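Local coordinates for flavocytochrome C3 fumarate reductase (Shewanella frigidimarina, PDB 1QO8), which reduces fumarate to succinate, essentially in one direction, using four covalently bound c-type hemes and one FAD per subunit, at residues G71-P75 / F92-K98; Q16-A20 / T30-A34; W186-D190 / G233-R238; M167-T172 / S211-V215. All coordinates share one frame; numbering follows the deposited sequence.

Contact 1. Residues G71-P75 / F92-K98. With HEM (protoporphyrin IX containing Fe), chain F.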
loop_
_atom_site.group_PDB
_atom_site.type_symbol
_atom_site.label_atom_id
_atom_site.label_comp_id
_atom_site.label_asym_id
_atom_site.label_seq_id
_atom_site.Cartn_x
_atom_site.Cartn_y
_atom_site.Cartn_z
ATOM N N GLY A 71 31.084 18.622 19.347
ATOM C CA GLY A 71 31.976 18.490 20.498
ATOM C C GLY A 71 33.082 17.492 20.302
ATOM O O GLY A 71 34.256 17.693 20.661
ATOM N N HIS A 72 32.707 16.266 19.882
ATOM C CA HIS A 72 33.538 15.089 20.158
ATOM C C HIS A 72 33.519 14.248 18.865
ATOM O O HIS A 72 33.746 13.056 18.892
ATOM C CB HIS A 72 32.963 14.324 21.412
ATOM C CG HIS A 72 33.037 15.229 22.644
ATOM N ND1 HIS A 72 34.302 15.605 23.059
ATOM C CD2 HIS A 72 32.206 15.844 23.468
ATOM C CE1 HIS A 72 34.166 16.483 24.026
ATOM N NE2 HIS A 72 32.923 16.630 24.405
ATOM N N GLU A 73 33.300 14.836 17.683
ATOM C CA GLU A 73 33.313 14.094 16.425
ATOM C C GLU A 73 33.413 14.975 15.180
ATOM O O GLU A 73 33.348 16.191 15.217
ATOM C CB GLU A 73 32.094 13.157 16.270
ATOM C CG GLU A 73 30.811 13.868 15.987
ATOM C CD GLU A 73 29.532 13.065 16.002
ATOM O OE1 GLU A 73 29.071 12.610 17.053
ATOM O OE2 GLU A 73 28.787 12.891 15.033
ATOM N N GLU A 74 33.680 14.279 14.063
ATOM C CA GLU A 74 33.816 14.982 12.772
ATOM C C GLU A 74 32.694 15.952 12.581
ATOM O O GLU A 74 31.523 15.632 12.817
ATOM C CB GLU A 74 33.819 13.931 11.633
ATOM C CG GLU A 74 33.866 14.541 10.206
ATOM C CD GLU A 74 33.851 13.323 9.257
ATOM O OE1 GLU A 74 32.987 12.435 9.343
ATOM O OE2 GLU A 74 34.842 13.149 8.572
ATOM N N PRO A 75 32.980 17.236 12.343
ATOM C CA PRO A 75 31.916 18.190 12.054
ATOM C C PRO A 75 31.051 17.840 10.821
ATOM O O PRO A 75 31.462 17.057 9.959
ATOM C CB PRO A 75 32.743 19.466 11.922
ATOM C CG PRO A 75 34.035 19.077 11.365
ATOM C CD PRO A 75 34.284 17.653 11.753
ATOM N N PHE A 92 38.308 21.620 13.120
ATOM C CA PHE A 92 38.251 20.380 13.855
ATOM C C PHE A 92 37.873 19.178 12.979
ATOM O O PHE A 92 37.171 18.225 13.380
ATOM C CB PHE A 92 37.324 20.518 15.060
ATOM C CG PHE A 92 37.653 21.663 15.986
ATOM C CD1 PHE A 92 38.740 21.555 16.846
ATOM C CD2 PHE A 92 36.913 22.857 15.938
ATOM C CE1 PHE A 92 39.054 22.616 17.717
ATOM C CE2 PHE A 92 37.270 23.904 16.779
ATOM C CZ PHE A 92 38.307 23.789 17.724
ATOM N N SER A 93 38.389 19.132 11.734
ATOM C CA SER A 93 37.819 18.139 10.813
ATOM C C SER A 93 38.506 16.784 10.951
ATOM O O SER A 93 38.039 15.730 10.426
ATOM C CB SER A 93 37.844 18.670 9.381
ATOM O OG SER A 93 39.210 18.508 9.000
ATOM N N ASP A 94 39.596 16.720 11.742
ATOM C CA ASP A 94 40.180 15.414 11.982
ATOM C C ASP A 94 39.579 14.719 13.202
ATOM O O ASP A 94 39.977 13.545 13.328
ATOM C CB ASP A 94 41.708 15.422 12.081
ATOM C CG ASP A 94 42.198 16.477 13.052
ATOM O OD1 ASP A 94 41.352 17.159 13.687
ATOM O OD2 ASP A 94 43.438 16.679 13.162
ATOM N N ALA A 95 38.644 15.266 13.953
ATOM C CA ALA A 95 37.938 14.482 14.938
ATOM C C ALA A 95 37.364 13.219 14.332
ATOM O O ALA A 95 36.973 13.133 13.159
ATOM C CB ALA A 95 36.859 15.208 15.687
ATOM N N LYS A 96 37.303 12.186 15.107
ATOM C CA LYS A 96 36.710 10.892 14.939
ATOM C C LYS A 96 35.322 10.843 14.302
ATOM O O LYS A 96 34.275 11.352 14.740
ATOM C CB LYS A 96 36.662 10.327 16.386
ATOM C CG LYS A 96 36.013 8.993 16.648
ATOM C CD LYS A 96 36.140 8.569 18.137
ATOM C CE LYS A 96 37.513 8.059 18.507
ATOM N NZ LYS A 96 37.624 7.623 19.972
ATOM N N LYS A 97 35.240 10.075 13.242
ATOM C CA LYS A 97 34.051 9.736 12.498
ATOM C C LYS A 97 33.178 8.835 13.363
ATOM O O LYS A 97 33.710 7.865 13.899
ATOM C CB LYS A 97 34.378 8.974 11.199
ATOM C CG LYS A 97 35.283 9.774 10.264
ATOM C CD LYS A 97 35.268 9.186 8.850
ATOM C CE LYS A 97 36.424 8.248 8.585
ATOM N NZ LYS A 97 36.089 7.175 7.557
ATOM N N LYS A 98 31.905 9.168 13.516
ATOM C CA LYS A 98 31.024 8.362 14.353
ATOM C C LYS A 98 29.766 8.149 13.512
ATOM O O LYS A 98 29.476 8.964 12.639
ATOM C CB LYS A 98 30.588 8.978 15.693
ATOM C CG LYS A 98 31.741 9.366 16.617
ATOM C CD LYS A 98 31.230 9.795 17.985
ATOM C CE LYS A 98 32.390 10.266 18.918
ATOM N NZ LYS A 98 31.689 10.762 20.179
HETATM C CHA HEM F . 28.688 15.545 24.306
HETATM C CHB HEM F . 32.170 14.809 27.662
HETATM C CHC HEM F . 34.088 19.180 26.846
HETATM C CHD HEM F . 30.667 19.906 23.483
HETATM C C1A HEM F . 29.468 15.020 25.326
HETATM C C2A HEM F . 29.152 13.769 25.992
HETATM C C3A HEM F . 30.130 13.581 26.877
HETATM C C4A HEM F . 31.061 14.671 26.805
HETATM C CMA HEM F . 30.348 12.413 27.854
HETATM C CAA HEM F . 27.925 12.861 25.706
HETATM C CBA HEM F . 27.758 11.952 24.523
HETATM C CGA HEM F . 26.714 10.867 24.386
HETATM O O1A HEM F . 27.180 9.761 23.899
HETATM O O2A HEM F . 25.484 11.006 24.681
HETATM C C1B HEM F . 33.046 15.867 27.650
HETATM C C2B HEM F . 34.339 15.936 28.327
HETATM C C3B HEM F . 34.899 17.123 28.064
HETATM C C4B HEM F . 33.940 17.862 27.273
HETATM C CMB HEM F . 34.942 14.758 29.127
HETATM C CAB HEM F . 36.290 17.642 28.433
HETATM C CBB HEM F . 37.499 17.037 28.489
HETATM C C1C HEM F . 33.280 19.788 25.897
HETATM C C2C HEM F . 33.420 21.140 25.395
HETATM C C3C HEM F . 32.522 21.307 24.467
HETATM C C4C HEM F . 31.736 20.109 24.345
HETATM C CMC HEM F . 34.490 22.139 25.903
HETATM C CAC HEM F . 32.260 22.487 23.475
HETATM C CBC HEM F . 33.308 23.103 22.873
HETATM C C1D HEM F . 29.846 18.806 23.364
HETATM C C2D HEM F . 28.731 18.629 22.471
HETATM C C3D HEM F . 28.225 17.430 22.694
HETATM C C4D HEM F . 28.981 16.793 23.780
HETATM C CMD HEM F . 28.317 19.723 21.440
HETATM C CAD HEM F . 27.074 16.653 21.995
HETATM C CBD HEM F . 27.745 15.651 20.998
HETATM C CGD HEM F . 28.816 16.233 20.095
HETATM O O1D HEM F . 28.522 17.326 19.519
HETATM O O2D HEM F . 29.922 15.669 19.938
HETATM N NA HEM F . 30.599 15.600 25.892
HETATM N NB HEM F . 32.857 17.050 27.006
HETATM N NC HEM F . 32.203 19.182 25.263
HETATM N ND HEM F . 29.961 17.683 24.138
HETATM FE FE HEM F . 31.456 17.384 25.511
HETATM O O HOH W 1 34.848 18.206 14.944
HETATM O O HOH W 2 30.126 13.025 19.523
#
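The imidazole of His72, a residue whose CB lies beside Lys98 NZ, turns its edge to the heme, with porphyrin CHA in the ring plane and heme NB near that plane. His72 NE2 binds the iron at 2.0 Å, opposite His19 as second axial ligand, while ND1 is hydrogen-bonded to Asp4. A propionate is held beside it. Gly71 N donates to heme O1D at 2.9 Å. Heme O2D accepts from His72 N at 2.8 Å. Glu73 OE1 and Lys98 NZ stay 4.5 Å apart, too far for a salt bridge, and one water joins them, accepting from NZ and donating to both OE1 and heme O2D. With CG set between its backbone N and carbonyl carbon (chi1 73°), Glu73 runs obliquely over the Lys98 chain, its CB 3.2 Å from Lys96 O. Lys96 O accepts a hydrogen bond from Glu74 N at 3.1 Å. Ala95 CB packs on Glu73 C, and Pro75 CD lies 3.4 Å from Phe92 O, where a type I turn begins. Both segments belong to the irregular chain between helices 43-46 and 107-115, and the Phe92 ring meets Phe8 of helix 5-12 edge-to-face.

Contact 2. Residues Q16-A20 / T30-A34. With HEM (protoporphyrin IX containing Fe), chain F.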
loop_
_atom_site.group_PDB
_atom_site.type_symbol
_atom_site.label_atom_id
_atom_site.label_comp_id
_atom_site.label_asym_id
_atom_site.label_seq_id
_atom_site.Cartn_x
_atom_site.Cartn_y
_atom_site.Cartn_z
ATOM N N GLN A 16 33.381 22.313 31.670
ATOM C CA GLN A 16 32.294 23.189 32.019
ATOM C C GLN A 16 32.292 24.420 31.130
ATOM O O GLN A 16 31.275 25.142 31.205
ATOM C CB GLN A 16 32.250 23.483 33.577
ATOM C CG GLN A 16 31.458 22.345 34.286
ATOM C CD GLN A 16 32.178 21.016 34.228
ATOM O OE1 GLN A 16 33.389 20.945 34.375
ATOM N NE2 GLN A 16 31.611 19.849 33.880
ATOM N N SER A 17 33.298 24.736 30.323
ATOM C CA SER A 17 33.050 25.799 29.328
ATOM C C SER A 17 31.761 25.457 28.527
ATOM O O SER A 17 30.952 26.379 28.348
ATOM C CB SER A 17 34.136 26.027 28.340
ATOM O OG SER A 17 35.438 26.249 28.710
ATOM N N CYS A 18 31.497 24.232 28.075
ATOM C CA CYS A 18 30.156 24.064 27.479
ATOM C C CYS A 18 29.186 23.245 28.266
ATOM O O CYS A 18 28.016 23.241 27.842
ATOM C CB CYS A 18 30.201 23.493 26.047
ATOM S SG CYS A 18 31.574 24.138 25.132
ATOM N N HIS A 19 29.633 22.454 29.250
ATOM C CA HIS A 19 28.681 21.452 29.785
ATOM C C HIS A 19 28.321 21.893 31.221
ATOM O O HIS A 19 29.188 22.485 31.872
ATOM C CB HIS A 19 29.299 20.067 29.842
ATOM C CG HIS A 19 29.592 19.330 28.528
ATOM N ND1 HIS A 19 28.513 18.947 27.776
ATOM C CD2 HIS A 19 30.635 18.866 27.872
ATOM C CE1 HIS A 19 28.945 18.296 26.715
ATOM N NE2 HIS A 19 30.245 18.244 26.658
ATOM N N ALA A 20 27.139 21.534 31.675
ATOM C CA ALA A 20 26.826 21.711 33.084
ATOM C C ALA A 20 27.700 20.834 33.961
ATOM O O ALA A 20 28.448 19.960 33.404
ATOM C CB ALA A 20 25.332 21.251 33.228
ATOM N N THR A 30 20.834 22.112 24.684
ATOM C CA THR A 30 20.426 23.479 24.927
ATOM C C THR A 30 21.526 24.288 25.580
ATOM O O THR A 30 22.153 25.212 25.048
ATOM C CB THR A 30 19.160 23.422 25.830
ATOM O OG1 THR A 30 18.236 22.580 25.107
ATOM C CG2 THR A 30 18.511 24.778 26.029
ATOM N N HIS A 31 21.911 23.765 26.760
ATOM C CA HIS A 31 22.976 24.397 27.562
ATOM C C HIS A 31 24.188 24.571 26.722
ATOM O O HIS A 31 24.770 25.650 26.733
ATOM C CB HIS A 31 23.351 23.490 28.802
ATOM C CG HIS A 31 24.323 24.227 29.688
ATOM N ND1 HIS A 31 23.867 25.208 30.542
ATOM C CD2 HIS A 31 25.671 24.183 29.818
ATOM C CE1 HIS A 31 24.920 25.715 31.178
ATOM N NE2 HIS A 31 26.035 25.109 30.771
ATOM N N GLU A 32 24.719 23.571 26.004
ATOM C CA GLU A 32 25.957 23.713 25.270
ATOM C C GLU A 32 25.870 24.834 24.205
ATOM O O GLU A 32 26.825 25.652 24.016
ATOM C CB GLU A 32 26.316 22.363 24.656
ATOM C CG GLU A 32 26.606 21.248 25.643
ATOM C CD GLU A 32 25.460 20.644 26.384
ATOM O OE1 GLU A 32 24.262 20.911 26.114
ATOM O OE2 GLU A 32 25.784 19.908 27.348
ATOM N N ASN A 33 24.750 24.887 23.520
ATOM C CA ASN A 33 24.582 25.857 22.430
ATOM C C ASN A 33 24.334 27.276 22.986
ATOM O O ASN A 33 24.731 28.287 22.435
ATOM C CB ASN A 33 23.359 25.486 21.560
ATOM C CG ASN A 33 23.669 24.436 20.538
ATOM O OD1 ASN A 33 24.235 24.751 19.484
ATOM N ND2 ASN A 33 23.374 23.130 20.763
ATOM N N ALA A 34 23.717 27.417 24.153
ATOM C CA ALA A 34 23.692 28.714 24.833
ATOM C C ALA A 34 25.107 29.203 25.126
ATOM O O ALA A 34 25.367 30.419 24.904
ATOM C CB ALA A 34 22.763 28.726 26.025
HETATM C CHA HEM F . 28.688 15.545 24.306
HETATM C CHB HEM F . 32.170 14.809 27.662
HETATM C CHC HEM F . 34.088 19.180 26.846
HETATM C CHD HEM F . 30.667 19.906 23.483
HETATM C C1A HEM F . 29.468 15.020 25.326
HETATM C C2A HEM F . 29.152 13.769 25.992
HETATM C C3A HEM F . 30.130 13.581 26.877
HETATM C C4A HEM F . 31.061 14.671 26.805
HETATM C CMA HEM F . 30.348 12.413 27.854
HETATM C CAA HEM F . 27.925 12.861 25.706
HETATM C CBA HEM F . 27.758 11.952 24.523
HETATM C CGA HEM F . 26.714 10.867 24.386
HETATM O O1A HEM F . 27.180 9.761 23.899
HETATM O O2A HEM F . 25.484 11.006 24.681
HETATM C C1B HEM F . 33.046 15.867 27.650
HETATM C C2B HEM F . 34.339 15.936 28.327
HETATM C C3B HEM F . 34.899 17.123 28.064
HETATM C C4B HEM F . 33.940 17.862 27.273
HETATM C CMB HEM F . 34.942 14.758 29.127
HETATM C CAB HEM F . 36.290 17.642 28.433
HETATM C CBB HEM F . 37.499 17.037 28.489
HETATM C C1C HEM F . 33.280 19.788 25.897
HETATM C C2C HEM F . 33.420 21.140 25.395
HETATM C C3C HEM F . 32.522 21.307 24.467
HETATM C C4C HEM F . 31.736 20.109 24.345
HETATM C CMC HEM F . 34.490 22.139 25.903
HETATM C CAC HEM F . 32.260 22.487 23.475
HETATM C CBC HEM F . 33.308 23.103 22.873
HETATM C C1D HEM F . 29.846 18.806 23.364
HETATM C C2D HEM F . 28.731 18.629 22.471
HETATM C C3D HEM F . 28.225 17.430 22.694
HETATM C C4D HEM F . 28.981 16.793 23.780
HETATM C CMD HEM F . 28.317 19.723 21.440
HETATM C CAD HEM F . 27.074 16.653 21.995
HETATM C CBD HEM F . 27.745 15.651 20.998
HETATM C CGD HEM F . 28.816 16.233 20.095
HETATM O O1D HEM F . 28.522 17.326 19.519
HETATM O O2D HEM F . 29.922 15.669 19.938
HETATM N NA HEM F . 30.599 15.600 25.892
HETATM N NB HEM F . 32.857 17.050 27.006
HETATM N NC HEM F . 32.203 19.182 25.263
HETATM N ND HEM F . 29.961 17.683 24.138
HETATM FE FE HEM F . 31.456 17.384 25.511
HETATM O O HOH W 3 28.690 25.634 31.344
HETATM O O HOH W 4 25.441 19.738 30.005
#
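Glu32 reaches across from helix 30-40 to Cys18 and His19, and its side chain can be followed atom by atom. CB lies 3.7 Å from Cys18 O, and CG comes closer, 3.3 Å from the same oxygen. A bend at chi2 (73°) then turns the carboxylate toward the heme ligand, where Glu32 OE2 accepts a hydrogen bond from His19 ND1 at 2.9 Å. OE2 uses its anti lone pair, the N-H...O angle is 146°, and the carboxylate and imidazole planes stand 68° apart. A water donates to OE2 at 2.7 Å while accepting from Ala20 N. Beside this bond, Cys18 O meets the edge of the His31 ring, 3.2 Å from CD2, and also receives a CA-H contact from Glu32; His31 NE2 is linked through a second water to Gln16 O. Cys18 and His19 close the CXXCH motif begun at Cys15. Cys18 SG is 2.4 Å from heme CAC, too short for plain packing and consistent with the thioether link expected from related proteins, though the modelled length is doubtful. His19 NE2 binds the iron at 1.9 Å, with His72 as the other axial ligand. Gripped at both nitrogens, the His19 ring has its rotation fixed. The buried carboxylate on ND1 would probably draw the imidazole toward imidazolate character, strengthening its donation to iron and favouring the ferric state.

Contact 3. Residues W186-D190 / G233-R238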
loop_
_atom_site.group_PDB
_atom_site.type_symbol
_atom_site.label_atom_id
_atom_site.label_comp_id
_atom_site.label_asym_id
_atom_site.label_seq_id
_atom_site.Cartn_x
_atom_site.Cartn_y
_atom_site.Cartn_z
ATOM N N TRP A 186 -14.604 27.087 -6.390
ATOM C CA TRP A 186 -13.532 27.013 -7.374
ATOM C C TRP A 186 -12.286 26.345 -6.800
ATOM O O TRP A 186 -11.640 25.505 -7.442
ATOM C CB TRP A 186 -13.272 28.424 -7.882
ATOM C CG TRP A 186 -14.422 28.962 -8.712
ATOM C CD1 TRP A 186 -15.571 28.334 -9.094
ATOM C CD2 TRP A 186 -14.483 30.264 -9.311
ATOM N NE1 TRP A 186 -16.359 29.143 -9.844
ATOM C CE2 TRP A 186 -15.706 30.342 -10.005
ATOM C CE3 TRP A 186 -13.645 31.384 -9.279
ATOM C CZ2 TRP A 186 -16.105 31.511 -10.685
ATOM C CZ3 TRP A 186 -14.037 32.528 -9.960
ATOM C CH2 TRP A 186 -15.259 32.581 -10.651
ATOM N N PHE A 187 -11.927 26.771 -5.598
ATOM C CA PHE A 187 -10.808 26.128 -4.858
ATOM C C PHE A 187 -11.069 24.623 -4.735
ATOM O O PHE A 187 -10.218 23.762 -4.970
ATOM C CB PHE A 187 -10.692 26.784 -3.466
ATOM C CG PHE A 187 -9.523 26.359 -2.618
ATOM C CD1 PHE A 187 -9.325 25.040 -2.248
ATOM C CD2 PHE A 187 -8.573 27.272 -2.207
ATOM C CE1 PHE A 187 -8.236 24.642 -1.481
ATOM C CE2 PHE A 187 -7.473 26.890 -1.438
ATOM C CZ PHE A 187 -7.282 25.566 -1.087
ATOM N N ILE A 188 -12.280 24.284 -4.267
ATOM C CA ILE A 188 -12.685 22.888 -4.109
ATOM C C ILE A 188 -12.623 22.102 -5.376
ATOM O O ILE A 188 -11.839 21.133 -5.415
ATOM C CB ILE A 188 -14.042 22.774 -3.403
ATOM C CG1 ILE A 188 -13.860 23.283 -1.966
ATOM C CG2 ILE A 188 -14.630 21.367 -3.359
ATOM C CD1 ILE A 188 -15.214 23.634 -1.343
ATOM N N GLU A 189 -13.256 22.559 -6.464
ATOM C CA GLU A 189 -13.196 21.874 -7.739
ATOM C C GLU A 189 -11.791 21.754 -8.310
ATOM O O GLU A 189 -11.393 20.777 -8.968
ATOM C CB GLU A 189 -14.018 22.697 -8.749
ATOM C CG GLU A 189 -15.499 22.821 -8.516
ATOM C CD GLU A 189 -16.202 23.742 -9.505
ATOM O OE1 GLU A 189 -15.684 24.139 -10.586
ATOM O OE2 GLU A 189 -17.366 24.074 -9.175
ATOM N N ASP A 190 -11.012 22.866 -8.220
ATOM C CA ASP A 190 -9.647 22.833 -8.722
ATOM C C ASP A 190 -8.847 21.729 -8.051
ATOM O O ASP A 190 -8.041 21.018 -8.670
ATOM C CB ASP A 190 -8.960 24.200 -8.453
ATOM C CG ASP A 190 -9.377 25.359 -9.360
ATOM O OD1 ASP A 190 -10.254 25.244 -10.232
ATOM O OD2 ASP A 190 -8.848 26.497 -9.218
ATOM N N GLY A 233 -2.849 24.479 -12.011
ATOM C CA GLY A 233 -4.091 23.826 -11.651
ATOM C C GLY A 233 -5.072 24.791 -11.032
ATOM O O GLY A 233 -6.203 24.418 -10.719
ATOM N N ALA A 234 -4.624 26.025 -10.774
ATOM C CA ALA A 234 -5.565 26.963 -10.139
ATOM C C ALA A 234 -6.136 27.844 -11.273
ATOM O O ALA A 234 -5.395 28.205 -12.209
ATOM C CB ALA A 234 -4.884 27.814 -9.131
ATOM N N ARG A 235 -7.413 28.173 -11.119
ATOM C CA ARG A 235 -8.038 28.875 -12.242
ATOM C C ARG A 235 -7.922 30.379 -12.041
ATOM O O ARG A 235 -8.073 31.119 -12.994
ATOM C CB ARG A 235 -9.490 28.388 -12.373
ATOM C CG ARG A 235 -10.423 29.031 -11.408
ATOM C CD ARG A 235 -11.867 28.519 -11.517
ATOM N NE ARG A 235 -11.886 27.075 -11.245
ATOM C CZ ARG A 235 -12.994 26.336 -11.175
ATOM N NH1 ARG A 235 -14.166 26.942 -11.356
ATOM N NH2 ARG A 235 -12.981 25.027 -10.936
ATOM N N VAL A 236 -7.713 30.873 -10.840
ATOM C CA VAL A 236 -7.345 32.242 -10.518
ATOM C C VAL A 236 -6.169 32.247 -9.522
ATOM O O VAL A 236 -5.687 31.184 -9.051
ATOM C CB VAL A 236 -8.497 33.048 -9.907
ATOM C CG1 VAL A 236 -8.121 34.539 -9.954
ATOM C CG2 VAL A 236 -9.844 33.036 -10.628
ATOM N N ASP A 237 -5.643 33.429 -9.223
ATOM C CA ASP A 237 -4.435 33.604 -8.436
ATOM C C ASP A 237 -4.798 33.391 -6.965
ATOM O O ASP A 237 -5.723 34.069 -6.556
ATOM C CB ASP A 237 -3.926 35.043 -8.576
ATOM C CG ASP A 237 -3.431 35.359 -9.963
ATOM O OD1 ASP A 237 -3.857 34.717 -10.952
ATOM O OD2 ASP A 237 -2.602 36.299 -9.997
ATOM N N ARG A 238 -4.209 32.429 -6.299
ATOM C CA ARG A 238 -4.627 32.092 -4.918
ATOM C C ARG A 238 -3.460 31.790 -4.005
ATOM O O ARG A 238 -3.532 31.448 -2.838
ATOM C CB ARG A 238 -5.277 30.695 -5.126
ATOM C CG ARG A 238 -6.604 30.540 -4.451
ATOM C CD ARG A 238 -7.134 29.135 -4.749
ATOM N NE ARG A 238 -8.401 29.319 -5.450
ATOM C CZ ARG A 238 -8.616 28.606 -6.564
ATOM N NH1 ARG A 238 -7.762 27.723 -7.072
ATOM N NH2 ARG A 238 -9.751 28.856 -7.191
HETATM O O HOH W 5 -7.001 21.676 -11.264
#
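Asp190 takes the arginines Arg235 and Arg238 on its two oxygens. Arg235 NE reaches Asp190 OD1 at 2.7 Å on the syn side, and Arg235 NH2 meets the same oxygen at 2.8 Å. Asp190 OD2 receives Arg238 NH1 at 2.7 Å by a nearly straight bond (164°), together with the backbone N of Arg235. At the far end of the Arg235 guanidinium, Glu189 OE1 accepts from NH2 at 2.9 Å and, less directly, from NH1. These acidic partners lie at the edge of the group, which is stacked on the Trp186 indole, centres 4.2 Å apart and planes 26° from parallel; a bend at chi3 (61°) lays it there. Arg238 in turn sets its guanidinium over Phe187 CA, with CD 3.5 Å from Phe187 CD2, and Asp182 supplies a second salt bridge at NH2. The network thus ties helix 184-194 to the loop leading from strand 227-229 into strand 239-241, while Phe187 packs on Leu207 and Ala208 of helix 201-220.

Contact 4. Residues M167-T172 / S211-V215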
loop_
_atom_site.group_PDB
_atom_site.type_symbol
_atom_site.label_atom_id
_atom_site.label_comp_id
_atom_site.label_asym_id
_atom_site.label_seq_id
_atom_site.Cartn_x
_atom_site.Cartn_y
_atom_site.Cartn_z
ATOM N N MET A 167 1.214 29.360 -0.160
ATOM C CA MET A 167 0.041 28.820 0.495
ATOM C C MET A 167 -1.218 29.294 -0.234
ATOM O O MET A 167 -1.379 30.501 -0.488
ATOM C CB MET A 167 0.073 29.371 1.931
ATOM C CG MET A 167 -1.140 28.932 2.739
ATOM S SD MET A 167 -1.165 29.215 4.499
ATOM C CE MET A 167 -2.842 28.724 4.865
ATOM N N ASN A 168 -2.001 28.365 -0.739
ATOM C CA ASN A 168 -3.297 28.581 -1.351
ATOM C C ASN A 168 -4.344 28.967 -0.331
ATOM O O ASN A 168 -4.405 28.475 0.796
ATOM C CB ASN A 168 -3.739 27.300 -2.139
ATOM C CG ASN A 168 -2.896 27.096 -3.366
ATOM O OD1 ASN A 168 -2.256 28.042 -3.866
ATOM N ND2 ASN A 168 -2.772 25.909 -3.950
ATOM N N ALA A 169 -5.102 30.013 -0.645
ATOM C CA ALA A 169 -6.282 30.361 0.182
ATOM C C ALA A 169 -7.297 31.082 -0.712
ATOM O O ALA A 169 -6.978 31.642 -1.765
ATOM C CB ALA A 169 -5.906 31.216 1.363
ATOM N N VAL A 170 -8.550 31.055 -0.334
ATOM C CA VAL A 170 -9.626 31.661 -1.089
ATOM C C VAL A 170 -10.297 32.685 -0.159
ATOM O O VAL A 170 -10.573 32.286 0.957
ATOM C CB VAL A 170 -10.696 30.664 -1.552
ATOM C CG1 VAL A 170 -11.236 29.709 -0.508
ATOM C CG2 VAL A 170 -11.918 31.481 -2.049
ATOM N N GLY A 171 -10.588 33.879 -0.651
ATOM C CA GLY A 171 -11.266 34.877 0.173
ATOM C C GLY A 171 -10.309 35.711 0.993
ATOM O O GLY A 171 -10.677 36.147 2.084
ATOM N N THR A 172 -9.086 35.956 0.558
ATOM C CA THR A 172 -8.203 36.739 1.455
ATOM C C THR A 172 -8.240 38.206 1.083
ATOM O O THR A 172 -8.617 38.688 0.009
ATOM C CB THR A 172 -6.748 36.238 1.425
ATOM O OG1 THR A 172 -6.252 36.474 0.108
ATOM C CG2 THR A 172 -6.664 34.760 1.787
ATOM N N SER A 211 -8.798 28.225 4.809
ATOM C CA SER A 211 -7.540 28.637 4.221
ATOM C C SER A 211 -7.299 30.120 4.443
ATOM O O SER A 211 -6.157 30.387 4.851
ATOM C CB SER A 211 -7.478 28.263 2.750
ATOM O OG SER A 211 -8.504 28.784 1.929
ATOM N N ALA A 212 -8.279 31.019 4.257
ATOM C CA ALA A 212 -8.040 32.431 4.573
ATOM C C ALA A 212 -7.739 32.688 6.039
ATOM O O ALA A 212 -6.823 33.396 6.457
ATOM C CB ALA A 212 -9.310 33.271 4.226
ATOM N N ASP A 213 -8.519 32.069 6.923
ATOM C CA ASP A 213 -8.284 32.043 8.359
ATOM C C ASP A 213 -6.884 31.538 8.675
ATOM O O ASP A 213 -6.271 32.212 9.473
ATOM C CB ASP A 213 -9.295 31.131 9.058
ATOM C CG ASP A 213 -9.803 31.791 10.326
ATOM O OD1 ASP A 213 -9.592 32.984 10.652
ATOM O OD2 ASP A 213 -10.533 31.037 10.987
ATOM N N GLY A 214 -6.388 30.477 8.034
ATOM C CA GLY A 214 -4.993 30.089 8.249
ATOM C C GLY A 214 -3.968 31.141 7.835
ATOM O O GLY A 214 -2.963 31.256 8.538
ATOM N N VAL A 215 -4.136 31.845 6.713
ATOM C CA VAL A 215 -3.218 32.869 6.250
ATOM C C VAL A 215 -3.216 34.018 7.284
ATOM O O VAL A 215 -2.159 34.432 7.735
ATOM C CB VAL A 215 -3.582 33.423 4.863
ATOM C CG1 VAL A 215 -2.838 34.742 4.517
ATOM C CG2 VAL A 215 -3.295 32.364 3.761
HETATM O O HOH W 6 -11.004 30.453 2.932
#
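In the FAD-binding domain, the edge strand 167-168 of a three-stranded antiparallel sheet and the loop after it pack on helix 201-220, Ala169 meeting Ser211 at the closest approach of the backbones. Ala169 CB lies 3.6 Å from Ser211 C and 3.7 Å from Val215 CG2. Met167, its CG anti to the backbone N (chi1 178°) and the chain extended beyond, slides past Val215 in the opposite direction; its methyl CE ends 3.8 Å from Val215 CG2 and close to Gly214, where the helix has no side chain. Thr172 CG2 rests on Ala212 CB at 3.9 Å, while its OG1 binds His240 and caps the helix that follows. Ser211 OG accepts Val170 N at 3.2 Å and is also hydrogen-bonded to Ala208 O. A water bridges Ala212 N and Val170 O. Small apolar groups thus allow close approach, while the Ser211 hydroxyl takes up the N-H of Val170 and the water that of Ala212, which the kinked helix leaves without a bond to its preceding turn.

In the fold
Contacts 1 and 2 share one heme in the cytochrome part, supplying its two axial histidines, yet contact 1 is a surface contact of two loops and contact 2 a buried one of loop and helix. In both ligands ND1, the nitrogen that does not bind iron, is hydrogen-bonded to a carboxylate: Asp4 for His72, Glu32 for His19. Contacts 3 and 4, centres about 12 Å apart, lie in the FAD-binding domain, 42 to 51 Å from the first pair, centre to centre. They are adjacent: Phe187 packs on Asn168 and Val170, and Arg238 pairs its backbone with Ala169. Contact 3, partly buried, relies on charge; the buried contact 4 on apolar packing and single polar bonds.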